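One contact in two related proteins. Structure 1 is DMATS type aromatic prenyltransferase from Micromonospora olivasterospora, which probably transfers a dimethylallyl group to the indole ring of tryptophan, as a 6-dimethylallyl tryptophan synthase of the ABBA-barrel family: PDB 6ZRY (chain A, 1.65 Å), residues Gly325-Val330 and Val343-Glu348. Structure 2 is DMATS type aromatic prenyltransferase from Streptomyces coelicolor: PDB 6ZS0 (chain B, 1.50 Å), residues Gly322-Leu327 and Ala341-Glu346. One frame, after least-squares fit of the local backbone (RMSD 0.24 Å); residues are numbered along the deposited sequences.

Structure 1 (6ZRY). With TRP (tryptophan), chain C.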
loop_
_atom_site.group_PDB
_atom_site.type_symbol
_atom_site.label_atom_id
_atom_site.label_comp_id
_atom_site.label_asym_id
_atom_site.label_seq_id
_atom_site.Cartn_x
_atom_site.Cartn_y
_atom_site.Cartn_z
ATOM N N GLY A 325 4.793 14.365 -6.024
ATOM C CA GLY A 325 3.845 13.469 -5.331
ATOM C C GLY A 325 2.976 12.640 -6.278
ATOM O O GLY A 325 2.206 11.823 -5.768
ATOM N N LEU A 326 3.048 12.837 -7.602
ATOM C CA LEU A 326 2.416 11.877 -8.536
ATOM C C LEU A 326 3.034 10.515 -8.264
ATOM O O LEU A 326 2.292 9.558 -8.011
ATOM C CB LEU A 326 2.624 12.272 -10.005
ATOM C CG LEU A 326 2.231 11.182 -10.996
ATOM C CD1 LEU A 326 0.748 10.894 -10.943
ATOM C CD2 LEU A 326 2.663 11.537 -12.393
ATOM N N ILE A 327 4.363 10.440 -8.288
ATOM C CA ILE A 327 5.084 9.211 -7.886
ATOM C C ILE A 327 5.232 9.276 -6.361
ATOM O O ILE A 327 6.116 9.957 -5.873
ATOM C CB ILE A 327 6.418 9.060 -8.635
ATOM C CG1 ILE A 327 6.210 9.160 -10.147
ATOM C CG2 ILE A 327 7.091 7.751 -8.237
ATOM C CD1 ILE A 327 7.480 9.116 -10.953
ATOM N N ALA A 328 4.316 8.635 -5.650
ATOM C CA ALA A 328 4.167 8.795 -4.200
ATOM C C ALA A 328 5.221 7.956 -3.457
ATOM O O ALA A 328 5.756 8.407 -2.421
ATOM C CB ALA A 328 2.769 8.374 -3.800
ATOM N N HIS A 329 5.442 6.767 -3.950
ATOM C CA HIS A 329 6.355 5.754 -3.387
ATOM C C HIS A 329 6.996 4.955 -4.518
ATOM O O HIS A 329 6.415 4.864 -5.625
ATOM C CB HIS A 329 5.643 4.774 -2.463
ATOM C CG HIS A 329 4.806 5.378 -1.402
ATOM N ND1 HIS A 329 5.271 5.549 -0.131
ATOM C CD2 HIS A 329 3.523 5.801 -1.400
ATOM C CE1 HIS A 329 4.296 6.067 0.627
ATOM N NE2 HIS A 329 3.224 6.244 -0.133
ATOM N N VAL A 330 8.133 4.350 -4.230
ATOM C CA VAL A 330 8.676 3.262 -5.070
ATOM C C VAL A 330 9.191 2.187 -4.133
ATOM O O VAL A 330 9.723 2.546 -3.052
ATOM C CB VAL A 330 9.768 3.765 -6.043
ATOM C CG1 VAL A 330 10.961 4.311 -5.310
ATOM C CG2 VAL A 330 10.173 2.657 -7.014
ATOM N N VAL A 343 5.697 0.958 -8.480
ATOM C CA VAL A 343 5.609 2.431 -8.564
ATOM C C VAL A 343 4.193 2.797 -8.154
ATOM O O VAL A 343 3.256 2.185 -8.673
ATOM C CB VAL A 343 5.954 2.925 -9.989
ATOM C CG1 VAL A 343 6.012 4.437 -10.044
ATOM C CG2 VAL A 343 7.269 2.321 -10.476
ATOM N N TYR A 344 4.064 3.721 -7.217
ATOM C CA TYR A 344 2.770 4.107 -6.609
ATOM C C TYR A 344 2.429 5.459 -7.210
ATOM O O TYR A 344 3.267 6.397 -7.093
ATOM C CB TYR A 344 2.871 4.058 -5.089
ATOM C CG TYR A 344 3.211 2.700 -4.554
ATOM C CD1 TYR A 344 4.504 2.230 -4.628
ATOM C CD2 TYR A 344 2.253 1.880 -3.970
ATOM C CE1 TYR A 344 4.853 0.984 -4.147
ATOM C CE2 TYR A 344 2.587 0.611 -3.499
ATOM C CZ TYR A 344 3.898 0.183 -3.565
ATOM O OH TYR A 344 4.288 -1.049 -3.133
ATOM N N LEU A 345 1.279 5.542 -7.873
ATOM C CA LEU A 345 0.856 6.728 -8.648
ATOM C C LEU A 345 -0.407 7.351 -8.036
ATOM O O LEU A 345 -1.420 6.641 -7.843
ATOM C CB LEU A 345 0.635 6.291 -10.096
ATOM C CG LEU A 345 1.870 5.763 -10.816
ATOM C CD1 LEU A 345 1.496 5.218 -12.198
ATOM C CD2 LEU A 345 2.920 6.847 -10.952
ATOM N N SER A 346 -0.325 8.635 -7.710
ATOM C CA SER A 346 -1.401 9.397 -7.061
ATOM C C SER A 346 -2.476 9.812 -8.075
ATOM O O SER A 346 -2.149 10.254 -9.158
ATOM C CB SER A 346 -0.848 10.606 -6.366
ATOM O OG SER A 346 0.152 10.242 -5.425
ATOM N N ALA A 347 -3.731 9.736 -7.678
ATOM C CA ALA A 347 -4.871 10.221 -8.473
ATOM C C ALA A 347 -4.807 11.743 -8.650
ATOM O O ALA A 347 -5.225 12.220 -9.693
ATOM C CB ALA A 347 -6.152 9.797 -7.802
ATOM N N GLU A 348 -4.331 12.473 -7.653
ATOM C CA GLU A 348 -4.315 13.952 -7.655
ATOM C C GLU A 348 -5.712 14.475 -8.048
ATOM O O GLU A 348 -5.814 15.445 -8.858
ATOM C CB GLU A 348 -3.258 14.487 -8.615
ATOM C CG GLU A 348 -1.833 14.101 -8.254
ATOM C CD GLU A 348 -0.746 14.714 -9.136
ATOM O OE1 GLU A 348 0.287 15.051 -8.602
ATOM O OE2 GLU A 348 -0.932 14.777 -10.401
HETATM N N TRP C . -0.499 7.848 1.991
HETATM C CA TRP C . -0.084 7.055 3.200
HETATM C C TRP C . 1.418 7.230 3.435
HETATM O O TRP C . 1.916 6.853 4.511
HETATM C CB TRP C . -0.469 5.570 3.056
HETATM C CG TRP C . 0.194 4.852 1.923
HETATM C CD1 TRP C . -0.198 4.834 0.611
HETATM C CD2 TRP C . 1.371 4.026 1.999
HETATM N NE1 TRP C . 0.660 4.060 -0.128
HETATM C CE2 TRP C . 1.624 3.541 0.694
HETATM C CE3 TRP C . 2.226 3.634 3.040
HETATM C CZ2 TRP C . 2.706 2.708 0.403
HETATM C CZ3 TRP C . 3.292 2.809 2.750
HETATM C CH2 TRP C . 3.523 2.349 1.452
HETATM O OXT TRP C . 2.144 7.755 2.561
#
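CB of H329 rests 3.5 Å from CD1 of Y344 where strands 327-333 and 341-346 pair as the last antiparallel hairpin of the ABBA barrel. With CG of H329 beside its own backbone N (chi1 -51°), the imidazole reaches to the bound tryptophan: CZ2 of the indole lies over one ring face, and NE2 of H329 comes within 3.2 Å of CE2 of the ligand. Y344 OH is hydrogen-bonded to S331 OG. The opposite face of the sheet is buried under helices 287-300 and 305-315. There I327 CG1 meets L345 CD2 at 4.1 Å, the two side chains pointing the same way, and I327 CG2 meets V343 CG1 at 3.9 Å. S346 OG donates to G325 O at 2.6 Å. Partly exposed E348 lies at the margin instead, salt-bridged to R318; its OE1 comes no nearer to L326 than 3.7 Å, at L326 N.

Structure 2 (6ZS0).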
loop_
_atom_site.group_PDB
_atom_site.type_symbol
_atom_site.label_atom_id
_atom_site.label_comp_id
_atom_site.label_asym_id
_atom_site.label_seq_id
_atom_site.Cartn_x
_atom_site.Cartn_y
_atom_site.Cartn_z
ATOM N N GLY B 322 4.561 14.481 -6.147
ATOM C CA GLY B 322 3.566 13.598 -5.534
ATOM C C GLY B 322 2.932 12.640 -6.509
ATOM O O GLY B 322 2.325 11.697 -6.037
ATOM N N LEU B 323 3.070 12.841 -7.821
ATOM C CA LEU B 323 2.493 11.883 -8.792
ATOM C C LEU B 323 3.098 10.501 -8.560
ATOM O O LEU B 323 2.348 9.522 -8.541
ATOM C CB LEU B 323 2.713 12.359 -10.223
ATOM C CG LEU B 323 1.869 13.570 -10.614
ATOM C CD1 LEU B 323 2.187 14.017 -12.034
ATOM C CD2 LEU B 323 0.392 13.269 -10.447
ATOM N N ILE B 324 4.410 10.414 -8.368
ATOM C CA ILE B 324 5.015 9.163 -7.846
ATOM C C ILE B 324 5.116 9.317 -6.332
ATOM O O ILE B 324 5.959 10.081 -5.860
ATOM C CB ILE B 324 6.361 8.844 -8.502
ATOM C CG1 ILE B 324 6.219 8.668 -10.006
ATOM C CG2 ILE B 324 6.968 7.616 -7.837
ATOM C CD1 ILE B 324 7.537 8.460 -10.731
ATOM N N ALA B 325 4.256 8.637 -5.583
ATOM C CA ALA B 325 4.171 8.754 -4.117
ATOM C C ALA B 325 5.232 7.859 -3.454
ATOM O O ALA B 325 5.950 8.328 -2.571
ATOM C CB ALA B 325 2.804 8.396 -3.646
ATOM N N TYR B 326 5.296 6.602 -3.850
ATOM C CA TYR B 326 6.274 5.634 -3.312
ATOM C C TYR B 326 6.934 4.890 -4.467
ATOM O O TYR B 326 6.313 4.689 -5.518
ATOM C CB TYR B 326 5.630 4.577 -2.407
ATOM C CG TYR B 326 5.157 5.040 -1.056
ATOM C CD1 TYR B 326 4.011 5.788 -0.908
ATOM C CD2 TYR B 326 5.863 4.709 0.090
ATOM C CE1 TYR B 326 3.583 6.205 0.349
ATOM C CE2 TYR B 326 5.438 5.083 1.348
ATOM C CZ TYR B 326 4.306 5.863 1.485
ATOM O OH TYR B 326 3.911 6.246 2.751
ATOM N N LEU B 327 8.136 4.418 -4.216
ATOM C CA LEU B 327 8.794 3.365 -4.995
ATOM C C LEU B 327 9.029 2.179 -4.075
ATOM O O LEU B 327 9.315 2.375 -2.908
ATOM C CB LEU B 327 10.127 3.870 -5.547
ATOM C CG LEU B 327 10.045 4.935 -6.633
ATOM C CD1 LEU B 327 11.438 5.373 -7.036
ATOM C CD2 LEU B 327 9.238 4.473 -7.824
ATOM N N ALA B 341 5.908 1.283 -8.721
ATOM C CA ALA B 341 5.666 2.732 -8.603
ATOM C C ALA B 341 4.228 2.908 -8.170
ATOM O O ALA B 341 3.357 2.402 -8.838
ATOM C CB ALA B 341 5.953 3.448 -9.907
ATOM N N TYR B 342 4.030 3.598 -7.040
ATOM C CA TYR B 342 2.697 3.979 -6.530
ATOM C C TYR B 342 2.391 5.364 -7.069
ATOM O O TYR B 342 3.192 6.294 -6.823
ATOM C CB TYR B 342 2.662 3.866 -5.000
ATOM C CG TYR B 342 2.807 2.436 -4.581
ATOM C CD1 TYR B 342 4.061 1.844 -4.520
ATOM C CD2 TYR B 342 1.708 1.625 -4.420
ATOM C CE1 TYR B 342 4.218 0.503 -4.225
ATOM C CE2 TYR B 342 1.844 0.280 -4.133
ATOM C CZ TYR B 342 3.099 -0.289 -4.054
ATOM O OH TYR B 342 3.227 -1.627 -3.784
ATOM N N LEU B 343 1.265 5.493 -7.760
ATOM C CA LEU B 343 0.908 6.689 -8.549
ATOM C C LEU B 343 -0.335 7.354 -7.964
ATOM O O LEU B 343 -1.400 6.696 -7.854
ATOM C CB LEU B 343 0.690 6.290 -10.006
ATOM C CG LEU B 343 1.871 5.550 -10.640
ATOM C CD1 LEU B 343 1.535 5.065 -12.054
ATOM C CD2 LEU B 343 3.131 6.389 -10.636
ATOM N N SER B 344 -0.196 8.628 -7.643
ATOM C CA SER B 344 -1.236 9.442 -7.000
ATOM C C SER B 344 -2.298 9.834 -8.028
ATOM O O SER B 344 -1.944 10.294 -9.104
ATOM C CB SER B 344 -0.604 10.672 -6.369
ATOM O OG SER B 344 0.288 10.297 -5.315
ATOM N N SER B 345 -3.574 9.733 -7.687
ATOM C CA SER B 345 -4.670 10.196 -8.560
ATOM C C SER B 345 -4.711 11.732 -8.618
ATOM O O SER B 345 -4.929 12.287 -9.677
ATOM C CB SER B 345 -5.975 9.594 -8.114
ATOM O OG SER B 345 -7.053 10.254 -8.748
ATOM N N GLU B 346 -4.529 12.410 -7.493
ATOM C CA GLU B 346 -4.514 13.899 -7.393
ATOM C C GLU B 346 -5.833 14.472 -7.933
ATOM O O GLU B 346 -5.830 15.533 -8.556
ATOM C CB GLU B 346 -3.216 14.423 -8.026
ATOM C CG GLU B 346 -1.998 13.998 -7.197
ATOM C CD GLU B 346 -0.707 14.772 -7.367
ATOM O OE1 GLU B 346 -0.706 15.743 -8.109
ATOM O OE2 GLU B 346 0.297 14.377 -6.744
#
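Y326 and Y342 meet on one face of the sheet, CB of Y326 lying 3.8 Å from CD1 of Y342. CG of Y326 stands beside its own backbone N (chi1 -72°), and from there the phenol runs on past the side chains of the partner strand; both tyrosines are partly exposed. The opposite face is buried under helices 284-297 and 303-312. There I324 CG1 meets L343 CD2 at 3.9 Å, the two side chains pointing the same way, and L327 CD2 reaches A341 CB at 4.0 Å. S344 OG donates to G322 O at 2.6 Å. Partly exposed E346 lies at the margin instead, joined to R315 by a long, weak ion pair; its OE2 comes to 3.3 Å from L323 N, at an angle too poor for a hydrogen bond.

How the two compare
Both structures have the same antiparallel pairing, with comparable CA atoms coinciding. I327(A), L345(A), S346(A) and their counterparts keep their places, and the bond from S346(A) OG to G325(A) O recurs from S344(B) OG to G322(B) O.

The exchange nearest the ligand is H329(A) against Y326(B). The CB atoms coincide and the rings start out together, their CG atoms 0.6 Å apart after superposition; further out NE2 of H329(A) falls near CE1 of Y326(B), also 0.6 Å apart. CE2 and OH of Y326(B) have no counterpart, and TRP OXT of structure 1 stands 2.3 Å apart from the place of that OH. A tryptophan carboxylate placed as in structure 1 would thus lie very close to the phenol, so the tyrosine or the ligand would probably have to shift for both to fit. No ligand is modelled at that place in structure 2. The neighbouring Y344(A) and Y342(B) keep their rotamer, but their OH atoms are 1.4 Å apart.

On the buried face, CB atoms coincide at both exchanged positions. A341(B) lacks CG1 and CG2 of V343(A). Between V330(A) and L327(B), neither CG1 and CG2 of the valine nor CG, CD1 and CD2 of the leucine have counterparts. Thus a smaller residue on one strand lies opposite a larger one on the other. The positions touch in both proteins, but L327(B) CD2 also meets I324(B) CG2 at 3.9 Å, where V330(A) CB stays 5.3 Å from I327(A) CG2.

At the far end L326(A) and L323(B) are modelled in different rotamers (chi1 169° against -71°), CG atoms 2.4 Å apart, both still touching the serine and the glutamate. A347(A) against S345(B) adds only OG. The carboxylates of E348(A) and E346(B) are twisted by about 42°, with CD atoms 1.8 Å apart.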